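Local atomic coordinates of probable ribosomal RNA small subunit methyltransferase (Thermus thermophilus, PDB entry 3DMH), a protein that transfers a methyl group from S-adenosylmethionine to the N2 atom of a guanosine in 16S ribosomal RNA, as part of small-subunit rRNA processing. Residues Phe149-Val160 and Ala171-Pro180. Residues are numbered along the deposited sequence; the frame is centred on the assembly and turned at random.
Sequences FKEARALLGYGV and ALLEKEKEAP
L173 drops from its strand onto helix 149-156, where its CD2 lies 3.5 Å from the backbone N of R153 and also touches A152 CB and R153 CG. On one side L156 crosses it at about a right angle, CD1 against L173 CB; on the other, L173 CG and CD2 meet the edge of the F149 ring near its plane. The ring is held between two layers: A171 CB sits over one face, 3.9 Å from the centroid in a CH-pi contact, and R153 NE, which makes a weak hydrogen bond to F149 O, lies over the opposite face. With CG anti to the backbone N (chi1 -180°), F149 turns its ring toward A171 and L173, and an alanine here would probably leave A171 CB and the flank of L173 facing a gap. The seven-stranded sheet has the order 3-2-1-4-5-7-6 of the Rossmann-like methyltransferase fold, and helix 145-156 leads into its antiparallel edge hairpin 159-165/168-174; this contact lies away from the cofactor and guanosine sites. V160 and L172 form a hydrogen-bonded antiparallel pair, while G159 faces L173 so closely that a CB would strike CD2. At the helix end, L156 O accepts E176 N at 2.7 Å and, weakly, K177 N. E176 OE2 receives Y158 N at 2.8 Å, nearly along the carboxylate C-O axis. K177, bent at chi3 (75°), curls over L155 O to bring NZ 2.8 Å from A154 O. Two waters then tie L155 O to the carbonyls of K177 and E178. Further out, strand 133-140 supports A152, L156 and L173.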
loop_
_atom_site.group_PDB
_atom_site.type_symbol
_atom_site.label_atom_id
_atom_site.label_comp_id
_atom_site.label_asym_id
_atom_site.label_seq_id
_atom_site.Cartn_x
_atom_site.Cartn_y
_atom_site.Cartn_z
ATOM N N PHE A 149 -19.029 8.752 -8.043
ATOM C CA PHE A 149 -19.485 9.155 -9.380
ATOM C C PHE A 149 -20.249 10.480 -9.320
ATOM O O PHE A 149 -20.081 11.336 -10.188
ATOM C CB PHE A 149 -20.350 8.048 -9.991
ATOM C CG PHE A 149 -20.875 8.352 -11.376
ATOM C CD1 PHE A 149 -20.128 9.095 -12.293
ATOM C CD2 PHE A 149 -22.118 7.861 -11.765
ATOM C CE1 PHE A 149 -20.620 9.366 -13.572
ATOM C CE2 PHE A 149 -22.622 8.114 -13.048
ATOM C CZ PHE A 149 -21.871 8.872 -13.953
ATOM N N LYS A 150 -21.078 10.651 -8.292
ATOM C CA LYS A 150 -21.782 11.921 -8.073
ATOM C C LYS A 150 -20.789 13.072 -7.861
ATOM O O LYS A 150 -20.968 14.166 -8.413
ATOM C CB LYS A 150 -22.738 11.798 -6.883
ATOM C CG LYS A 150 -23.603 13.032 -6.642
ATOM C CD LYS A 150 -24.710 12.748 -5.646
ATOM C CE LYS A 150 -25.578 13.977 -5.453
ATOM N NZ LYS A 150 -26.897 13.640 -4.856
ATOM N N GLU A 151 -19.737 12.808 -7.080
ATOM C CA GLU A 151 -18.688 13.796 -6.841
ATOM C C GLU A 151 -17.890 14.097 -8.120
ATOM O O GLU A 151 -17.589 15.264 -8.409
ATOM C CB GLU A 151 -17.786 13.361 -5.671
ATOM C CG GLU A 151 -16.607 14.306 -5.327
ATOM C CD GLU A 151 -17.023 15.731 -4.932
ATOM O OE1 GLU A 151 -18.207 15.975 -4.603
ATOM O OE2 GLU A 151 -16.147 16.623 -4.955
ATOM N N ALA A 152 -17.554 13.055 -8.880
ATOM C CA ALA A 152 -16.870 13.242 -10.162
ATOM C C ALA A 152 -17.689 14.121 -11.106
ATOM O O ALA A 152 -17.147 15.021 -11.742
ATOM C CB ALA A 152 -16.552 11.894 -10.816
ATOM N N ARG A 153 -18.993 13.871 -11.167
ATOM C CA ARG A 153 -19.878 14.655 -12.027
ATOM C C ARG A 153 -19.913 16.117 -11.595
ATOM O O ARG A 153 -19.917 17.012 -12.439
ATOM C CB ARG A 153 -21.297 14.071 -12.058
ATOM C CG ARG A 153 -21.461 12.891 -12.999
ATOM C CD ARG A 153 -22.868 12.317 -12.953
ATOM N NE ARG A 153 -23.228 11.852 -11.615
ATOM C CZ ARG A 153 -24.447 11.453 -11.262
ATOM N NH1 ARG A 153 -25.433 11.442 -12.154
ATOM N NH2 ARG A 153 -24.682 11.061 -10.017
ATOM N N ALA A 154 -19.917 16.350 -10.281
ATOM C CA ALA A 154 -19.871 17.705 -9.729
ATOM C C ALA A 154 -18.540 18.387 -10.041
ATOM O O ALA A 154 -18.489 19.579 -10.330
ATOM C CB ALA A 154 -20.119 17.680 -8.230
ATOM N N LEU A 155 -17.458 17.611 -10.003
ATOM C CA LEU A 155 -16.129 18.156 -10.270
ATOM C C LEU A 155 -15.898 18.519 -11.738
ATOM O O LEU A 155 -15.187 19.488 -12.022
ATOM C CB LEU A 155 -15.041 17.176 -9.808
ATOM C CG LEU A 155 -14.793 17.035 -8.303
ATOM C CD1 LEU A 155 -13.913 15.819 -8.038
ATOM C CD2 LEU A 155 -14.163 18.295 -7.724
ATOM N N LEU A 156 -16.475 17.726 -12.652
ATOM C CA LEU A 156 -16.148 17.772 -14.092
ATOM C C LEU A 156 -17.245 18.315 -15.018
ATOM O O LEU A 156 -16.985 19.237 -15.807
ATOM C CB LEU A 156 -15.767 16.372 -14.597
ATOM C CG LEU A 156 -14.468 15.811 -14.035
ATOM C CD1 LEU A 156 -14.500 14.285 -14.096
ATOM C CD2 LEU A 156 -13.282 16.368 -14.792
ATOM N N GLY A 157 -18.433 17.695 -14.954
ATOM C CA GLY A 157 -19.539 17.925 -15.920
ATOM C C GLY A 157 -20.342 16.662 -16.245
ATOM O O GLY A 157 -20.581 15.829 -15.355
ATOM N N TYR A 158 -20.743 16.501 -17.512
ATOM C CA TYR A 158 -21.555 15.349 -17.945
ATOM C C TYR A 158 -20.822 14.051 -17.658
ATOM O O TYR A 158 -19.667 13.872 -18.053
ATOM C CB TYR A 158 -21.902 15.437 -19.435
ATOM C CG TYR A 158 -22.599 14.229 -20.083
ATOM C CD1 TYR A 158 -23.995 14.081 -20.044
ATOM C CD2 TYR A 158 -21.857 13.268 -20.781
ATOM C CE1 TYR A 158 -24.643 12.991 -20.675
ATOM C CE2 TYR A 158 -22.482 12.182 -21.411
ATOM C CZ TYR A 158 -23.870 12.044 -21.357
ATOM O OH TYR A 158 -24.468 10.964 -21.991
ATOM N N GLY A 159 -21.503 13.163 -16.953
ATOM C CA GLY A 159 -21.001 11.824 -16.734
ATOM C C GLY A 159 -22.137 10.862 -16.943
ATOM O O GLY A 159 -23.293 11.170 -16.612
ATOM N N VAL A 160 -21.812 9.706 -17.508
ATOM C CA VAL A 160 -22.776 8.642 -17.731
ATOM C C VAL A 160 -22.096 7.278 -17.565
ATOM O O VAL A 160 -20.936 7.101 -17.943
ATOM C CB VAL A 160 -23.428 8.771 -19.148
ATOM C CG1 VAL A 160 -22.373 8.743 -20.265
ATOM C CG2 VAL A 160 -24.492 7.696 -19.374
ATOM N N ALA A 171 -18.003 4.484 -15.665
ATOM C CA ALA A 171 -18.583 5.702 -16.201
ATOM C C ALA A 171 -17.572 6.497 -17.010
ATOM O O ALA A 171 -16.358 6.397 -16.794
ATOM C CB ALA A 171 -19.147 6.559 -15.088
ATOM N N LEU A 172 -18.095 7.298 -17.935
ATOM C CA LEU A 172 -17.282 8.222 -18.709
ATOM C C LEU A 172 -17.758 9.644 -18.431
ATOM O O LEU A 172 -18.970 9.913 -18.450
ATOM C CB LEU A 172 -17.368 7.885 -20.198
ATOM C CG LEU A 172 -16.466 8.668 -21.160
ATOM C CD1 LEU A 172 -14.981 8.575 -20.768
ATOM C CD2 LEU A 172 -16.680 8.155 -22.578
ATOM N N LEU A 173 -16.806 10.531 -18.156
ATOM C CA LEU A 173 -17.104 11.938 -17.841
ATOM C C LEU A 173 -16.261 12.918 -18.649
ATOM O O LEU A 173 -15.170 12.575 -19.107
ATOM C CB LEU A 173 -16.909 12.216 -16.341
ATOM C CG LEU A 173 -17.652 11.361 -15.304
ATOM C CD1 LEU A 173 -16.779 10.212 -14.785
ATOM C CD2 LEU A 173 -18.085 12.226 -14.145
ATOM N N GLU A 174 -16.779 14.143 -18.804
ATOM C CA GLU A 174 -16.109 15.201 -19.561
ATOM C C GLU A 174 -15.780 16.392 -18.656
ATOM O O GLU A 174 -16.635 16.839 -17.891
ATOM C CB GLU A 174 -17.014 15.671 -20.710
ATOM C CG GLU A 174 -16.352 16.657 -21.642
ATOM C CD GLU A 174 -17.239 17.070 -22.815
ATOM O OE1 GLU A 174 -18.068 16.249 -23.269
ATOM O OE2 GLU A 174 -17.097 18.211 -23.291
ATOM N N LYS A 175 -14.558 16.916 -18.764
ATOM C CA LYS A 175 -14.192 18.143 -18.050
ATOM C C LYS A 175 -14.820 19.335 -18.767
ATOM O O LYS A 175 -14.440 19.673 -19.892
ATOM C CB LYS A 175 -12.673 18.318 -17.961
ATOM C CG LYS A 175 -12.256 19.484 -17.058
ATOM C CD LYS A 175 -10.754 19.524 -16.851
ATOM C CE LYS A 175 -10.323 20.779 -16.129
ATOM N NZ LYS A 175 -8.874 20.755 -15.797
ATOM N N GLU A 176 -15.784 19.956 -18.103
ATOM C CA GLU A 176 -16.519 21.088 -18.684
ATOM C C GLU A 176 -16.300 22.363 -17.869
ATOM O O GLU A 176 -16.717 23.472 -18.266
ATOM C CB GLU A 176 -18.014 20.757 -18.786
ATOM C CG GLU A 176 -18.345 19.584 -19.702
ATOM C CD GLU A 176 -19.831 19.464 -20.000
ATOM O OE1 GLU A 176 -20.313 20.201 -20.878
ATOM O OE2 GLU A 176 -20.516 18.635 -19.365
ATOM N N LYS A 177 -15.644 22.195 -16.728
ATOM C CA LYS A 177 -15.413 23.278 -15.781
ATOM C C LYS A 177 -14.009 23.212 -15.186
ATOM O O LYS A 177 -13.344 22.168 -15.232
ATOM C CB LYS A 177 -16.458 23.243 -14.656
ATOM C CG LYS A 177 -16.170 22.200 -13.583
ATOM C CD LYS A 177 -17.229 22.181 -12.496
ATOM C CE LYS A 177 -18.506 21.512 -12.973
ATOM N NZ LYS A 177 -19.543 21.621 -11.917
ATOM N N GLU A 178 -13.580 24.324 -14.600
ATOM C CA GLU A 178 -12.263 24.422 -13.988
ATOM C C GLU A 178 -12.155 23.540 -12.752
ATOM O O GLU A 178 -13.069 23.493 -11.925
ATOM C CB GLU A 178 -11.956 25.878 -13.624
ATOM C CG GLU A 178 -10.601 26.344 -14.134
ATOM C CD GLU A 178 -10.468 26.186 -15.644
ATOM O OE1 GLU A 178 -9.628 25.371 -16.078
ATOM O OE2 GLU A 178 -11.216 26.863 -16.392
ATOM N N ALA A 179 -11.037 22.828 -12.641
ATOM C CA ALA A 179 -10.772 22.004 -11.477
ATOM C C ALA A 179 -10.430 22.869 -10.258
ATOM O O ALA A 179 -9.750 23.892 -10.396
ATOM C CB ALA A 179 -9.638 21.036 -11.776
ATOM N N PRO A 180 -10.883 22.446 -9.063
ATOM C CA PRO A 180 -10.502 23.146 -7.833
ATOM C C PRO A 180 -9.053 22.867 -7.422
ATOM O O PRO A 180 -8.376 22.026 -8.048
ATOM C CB PRO A 180 -11.447 22.540 -6.792
ATOM C CG PRO A 180 -11.662 21.147 -7.276
ATOM C CD PRO A 180 -11.763 21.298 -8.775
HETATM O O HOH W 1 -12.516 20.136 -13.517
HETATM O O HOH W 2 -14.348 21.826 -10.618
#